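PDB 5M6G: beta-glucosidase, which probably hydrolyses terminal, non-reducing beta-D-glucosyl residues, releasing beta-D-glucose. Local coordinates for residues A[188-193]-A[242-247]; A[512-517]-A[589-594]. All coordinates share one frame; numbering follows the deposited sequence.

In the fold
Contact 1 is buried, in the N-terminal, TIM-barrel part of this family 3 glycosidase, whereas contact 2 lies farther from the centre of the chain, partly buried, in the C-terminal part. Their centres are about 14 Å apart and they share no segment. They touch through D188, which packs on L514 and L594, and R189, whose CD meets F591 CZ at 3.6 Å. The loop between strand 493-499 and helix 518-528 serves both: it brings E505 and D509 to contact 1 and supplies 512-517 to contact 2. The chemistry differs accordingly, with magnesium, sorbitol and carboxylates in the first, glycine backbone, phenyl ring and leucine methyls in the second.

Contact 1 (A[188-193]-A[242-247]); sequences DRWGRT and GDDQGN. With MG (magnesium ion), chain C; SOR (sorbitol), chain L.
The indole of W190 turns its edge to D244 and one face to R192. At the edge NE1 donates to D244 OD1 (2.8 Å, N-H...O 163°), although the place of that oxygen is less certain than most; D244 CB also lies near the ring plane, and the carboxylate is turned 40° from the ring. Over the centre of the face sits R192 CB, brought back by the type I turn W190-T193, in which N and OG1 of T193 both reach W190 O from the same side of its plane. The guanidinium of R192 meets sorbitol at its edge, NH2 donating to SOR O1 at 2.8 Å. A bend at chi3 (72°) sets NE off the extended line of the chain; NE pairs with E195. R192 CD passes 3.6 Å from D244 OD1, while the charged ends of the two side chains stay apart.

These are loops following strands 176-177 and 229-233 in the TIM-barrel region of the family 3 fold, and R192 belongs to the sorbitol pocket with D129, K231, H232 and D310. G242, at positive phi and without a side chain, comes within 4.2 Å of W190, CA to CA, and its O receives a CA-H...O contact from W190 CA at 3.0 Å. Next to it, D243 OD1 binds magnesium at 2.1 Å beside four waters, one of which donates to D244 O at 2.7 Å. D509 OD2 supplies the sixth ligand and also accepts from D244 N, while D509 OD1 takes G191 N.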
# COMPACT_ATOMS: atom_id res chain seq x y z
N ASP A 188 -6.32 -12.17 -10.31
CA ASP A 188 -6.20 -12.46 -8.89
C ASP A 188 -4.95 -13.26 -8.54
O ASP A 188 -4.59 -13.33 -7.36
CB ASP A 188 -7.45 -13.21 -8.40
CG ASP A 188 -8.67 -12.32 -8.34
OD1 ASP A 188 -8.52 -11.08 -8.48
OD2 ASP A 188 -9.78 -12.85 -8.13
N ARG A 189 -4.29 -13.87 -9.52
CA ARG A 189 -3.05 -14.57 -9.23
C ARG A 189 -1.95 -13.63 -8.75
O ARG A 189 -0.97 -14.09 -8.15
CB ARG A 189 -2.58 -15.31 -10.48
CG ARG A 189 -3.42 -16.54 -10.76
CD ARG A 189 -3.05 -17.16 -12.08
NE ARG A 189 -3.59 -16.40 -13.19
CZ ARG A 189 -3.61 -16.84 -14.45
NH1 ARG A 189 -3.12 -18.03 -14.75
NH2 ARG A 189 -4.12 -16.07 -15.41
N TRP A 190 -2.09 -12.33 -9.01
CA TRP A 190 -1.08 -11.34 -8.66
C TRP A 190 -0.90 -11.23 -7.15
O TRP A 190 -1.87 -11.12 -6.40
CB TRP A 190 -1.49 -9.98 -9.22
CG TRP A 190 -0.43 -8.93 -9.18
CD1 TRP A 190 0.93 -9.12 -9.24
CD2 TRP A 190 -0.63 -7.52 -9.10
NE1 TRP A 190 1.58 -7.91 -9.21
CE2 TRP A 190 0.64 -6.90 -9.12
CE3 TRP A 190 -1.77 -6.70 -9.01
CZ2 TRP A 190 0.81 -5.52 -9.06
CZ3 TRP A 190 -1.60 -5.31 -8.95
CH2 TRP A 190 -0.32 -4.74 -8.98
N GLY A 191 0.36 -11.24 -6.72
CA GLY A 191 0.66 -11.10 -5.31
C GLY A 191 0.35 -9.74 -4.72
O GLY A 191 0.45 -9.58 -3.50
N ARG A 192 -0.01 -8.75 -5.54
CA ARG A 192 -0.38 -7.44 -5.03
C ARG A 192 -1.86 -7.13 -5.24
O ARG A 192 -2.27 -5.97 -5.13
CB ARG A 192 0.50 -6.36 -5.67
CG ARG A 192 1.95 -6.76 -5.77
CD ARG A 192 2.85 -5.56 -6.05
NE ARG A 192 2.99 -4.69 -4.89
CZ ARG A 192 3.94 -3.75 -4.77
NH1 ARG A 192 4.82 -3.59 -5.75
NH2 ARG A 192 4.01 -3.00 -3.68
N THR A 193 -2.67 -8.15 -5.53
CA THR A 193 -4.10 -7.93 -5.68
C THR A 193 -4.68 -7.21 -4.47
O THR A 193 -5.57 -6.36 -4.61
CB THR A 193 -4.81 -9.27 -5.91
OG1 THR A 193 -4.37 -9.84 -7.15
CG2 THR A 193 -6.33 -9.08 -5.96
N GLY A 242 -1.23 -12.31 -14.19
CA GLY A 242 -1.03 -11.70 -12.89
C GLY A 242 0.37 -11.87 -12.35
O GLY A 242 0.57 -11.90 -11.14
N ASP A 243 1.36 -12.01 -13.23
CA ASP A 243 2.74 -12.17 -12.81
C ASP A 243 3.30 -10.82 -12.37
O ASP A 243 3.28 -9.85 -13.14
CB ASP A 243 3.58 -12.75 -13.95
CG ASP A 243 4.96 -13.19 -13.50
OD1 ASP A 243 5.13 -13.48 -12.29
OD2 ASP A 243 5.88 -13.25 -14.34
N ASP A 244 3.81 -10.75 -11.14
CA ASP A 244 4.40 -9.52 -10.63
C ASP A 244 5.63 -9.14 -11.45
O ASP A 244 6.45 -10.00 -11.80
CB ASP A 244 4.78 -9.69 -9.16
CG ASP A 244 5.10 -8.37 -8.50
OD1 ASP A 244 4.35 -7.42 -8.77
OD2 ASP A 244 6.10 -8.28 -7.74
N GLN A 245 5.76 -7.84 -11.74
CA GLN A 245 6.82 -7.28 -12.58
C GLN A 245 6.74 -7.79 -14.02
O GLN A 245 7.70 -7.68 -14.79
CB GLN A 245 8.21 -7.55 -11.99
CG GLN A 245 8.30 -7.24 -10.49
CD GLN A 245 9.72 -7.33 -9.93
OE1 GLN A 245 10.68 -7.65 -10.65
NE2 GLN A 245 9.84 -7.07 -8.63
N GLY A 246 5.58 -8.36 -14.39
CA GLY A 246 5.39 -8.99 -15.67
C GLY A 246 5.17 -8.01 -16.81
O GLY A 246 5.55 -6.84 -16.76
N ASN A 247 4.52 -8.52 -17.86
CA ASN A 247 4.35 -7.79 -19.10
C ASN A 247 2.86 -7.57 -19.31
O ASN A 247 2.09 -8.54 -19.33
CB ASN A 247 4.97 -8.56 -20.27
CG ASN A 247 4.88 -7.81 -21.60
OD1 ASN A 247 4.71 -6.60 -21.62
ND2 ASN A 247 5.01 -8.54 -22.71
MG MG C . 5.69 -14.05 -10.38
C1 SOR L . 6.47 -0.48 -4.15
C2 SOR L . 7.19 -0.14 -2.86
C3 SOR L . 8.60 -0.72 -2.91
C4 SOR L . 9.24 -0.72 -1.53
C5 SOR L . 10.37 -1.75 -1.39
C6 SOR L . 10.68 -1.92 0.09
O1 SOR L . 5.07 -0.47 -3.96
O2 SOR L . 7.24 1.27 -2.70
O3 SOR L . 9.36 0.07 -3.79
O4 SOR L . 9.74 0.57 -1.23
O5 SOR L . 10.02 -3.00 -1.97
O6 SOR L . 11.40 -3.12 0.31
O HOH W 1 6.79 -12.27 -10.31
O HOH W 2 6.32 -14.64 -8.53
O HOH W 3 4.80 -15.92 -10.58
O HOH W 4 7.45 -15.07 -11.02

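Contact 2 (A[512-517]-A[589-594]); sequences GGLGLD and RSFDQL
The extended backbone of G513 (phi 146°, psi 163°) runs over the ring of F591, and G513 CA lies 6.4 Å from F591 CA, at the start of the short 3-10 segment 591-593. G513 CA makes a CH-pi contact on one face of the phenyl ring, 3.6 Å from the centroid and displaced toward the rim, where F591 CE1 is 3.4 Å away. CG of F591 lies anti to the backbone N (chi1 -173°), which carries the ring out toward the 512-514 backbone; chi2 sets its face. L514 continues the patch: its N lies 3.6 Å from F591 CD1, and its CG approaches F591 CE1 at 4.1 Å, the two side chains crossing at about a right angle. Beyond the ring, L514 CD1 meets L594 CD1 at 3.9 Å. Q593 OE1 grips two backbone donors, R589 N and S590 N, tying the end of the 3-10 segment back to the residues before it. Here two loops of the family 3 C-terminal domain meet by glycine-on-aromatic CH-pi packing, with F591 presented just after S590, whose OG accepts from D592 N in an ST turn.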
# COMPACT_ATOMS: atom_id res chain seq x y z
N GLY A 512 -0.17 -21.43 -9.35
CA GLY A 512 -0.52 -22.82 -9.15
C GLY A 512 -1.94 -23.07 -8.70
O GLY A 512 -2.40 -24.22 -8.76
N GLY A 513 -2.65 -22.06 -8.23
CA GLY A 513 -3.99 -22.26 -7.72
C GLY A 513 -4.30 -21.33 -6.57
O GLY A 513 -3.41 -20.75 -5.94
N LEU A 514 -5.60 -21.19 -6.28
CA LEU A 514 -6.07 -20.35 -5.18
C LEU A 514 -7.07 -21.07 -4.28
O LEU A 514 -7.83 -20.41 -3.56
CB LEU A 514 -6.68 -19.05 -5.70
CG LEU A 514 -5.65 -17.98 -6.11
CD1 LEU A 514 -6.29 -16.84 -6.89
CD2 LEU A 514 -4.92 -17.44 -4.89
N GLY A 515 -7.10 -22.40 -4.30
CA GLY A 515 -7.97 -23.12 -3.40
C GLY A 515 -7.50 -23.05 -1.95
O GLY A 515 -6.35 -22.72 -1.66
N LEU A 516 -8.40 -23.36 -1.03
CA LEU A 516 -8.01 -23.44 0.37
C LEU A 516 -6.96 -24.53 0.55
O LEU A 516 -7.04 -25.59 -0.06
CB LEU A 516 -9.23 -23.72 1.25
CG LEU A 516 -10.30 -22.63 1.28
CD1 LEU A 516 -11.53 -23.13 2.03
CD2 LEU A 516 -9.72 -21.39 1.94
N ASP A 517 -5.96 -24.25 1.39
CA ASP A 517 -4.95 -25.26 1.67
C ASP A 517 -5.56 -26.41 2.47
O ASP A 517 -6.74 -26.41 2.83
CB ASP A 517 -3.74 -24.63 2.38
CG ASP A 517 -4.06 -24.04 3.74
OD1 ASP A 517 -5.07 -24.43 4.37
OD2 ASP A 517 -3.27 -23.19 4.21
N ARG A 589 -15.73 -18.76 -10.35
CA ARG A 589 -16.25 -20.11 -10.18
C ARG A 589 -15.13 -21.13 -10.21
O ARG A 589 -15.26 -22.23 -9.66
CB ARG A 589 -17.25 -20.48 -11.28
CG ARG A 589 -18.63 -19.91 -11.12
CD ARG A 589 -19.61 -20.52 -12.14
NE ARG A 589 -20.85 -19.76 -12.15
CZ ARG A 589 -21.81 -19.88 -11.24
NH1 ARG A 589 -21.67 -20.74 -10.23
NH2 ARG A 589 -22.90 -19.13 -11.33
N SER A 590 -14.03 -20.78 -10.87
CA SER A 590 -12.94 -21.71 -11.10
C SER A 590 -11.68 -20.90 -11.34
O SER A 590 -11.72 -19.85 -12.00
CB SER A 590 -13.23 -22.62 -12.29
OG SER A 590 -12.05 -23.24 -12.75
N PHE A 591 -10.56 -21.38 -10.80
CA PHE A 591 -9.24 -20.84 -11.12
C PHE A 591 -9.02 -20.74 -12.63
O PHE A 591 -8.31 -19.84 -13.11
CB PHE A 591 -8.19 -21.74 -10.47
CG PHE A 591 -6.80 -21.22 -10.57
CD1 PHE A 591 -6.36 -20.22 -9.70
CD2 PHE A 591 -5.91 -21.74 -11.50
CE1 PHE A 591 -5.06 -19.74 -9.78
CE2 PHE A 591 -4.62 -21.27 -11.59
CZ PHE A 591 -4.18 -20.26 -10.72
N ASP A 592 -9.64 -21.64 -13.41
CA ASP A 592 -9.48 -21.65 -14.86
C ASP A 592 -10.05 -20.40 -15.54
O ASP A 592 -9.74 -20.16 -16.71
CB ASP A 592 -10.15 -22.90 -15.45
CG ASP A 592 -9.44 -24.18 -15.07
OD1 ASP A 592 -8.28 -24.10 -14.59
OD2 ASP A 592 -10.02 -25.28 -15.24
N GLN A 593 -10.88 -19.63 -14.84
CA GLN A 593 -11.44 -18.41 -15.41
C GLN A 593 -10.52 -17.21 -15.29
O GLN A 593 -10.76 -16.19 -15.95
CB GLN A 593 -12.77 -18.05 -14.74
CG GLN A 593 -13.94 -18.99 -15.02
CD GLN A 593 -15.11 -18.72 -14.08
OE1 GLN A 593 -14.92 -18.59 -12.87
NE2 GLN A 593 -16.31 -18.60 -14.64
N LEU A 594 -9.50 -17.28 -14.43
CA LEU A 594 -8.62 -16.13 -14.27
C LEU A 594 -7.87 -15.86 -15.57
O LEU A 594 -7.44 -16.79 -16.24
CB LEU A 594 -7.62 -16.35 -13.13
CG LEU A 594 -8.25 -16.67 -11.78
CD1 LEU A 594 -7.17 -16.64 -10.71
CD2 LEU A 594 -9.36 -15.67 -11.48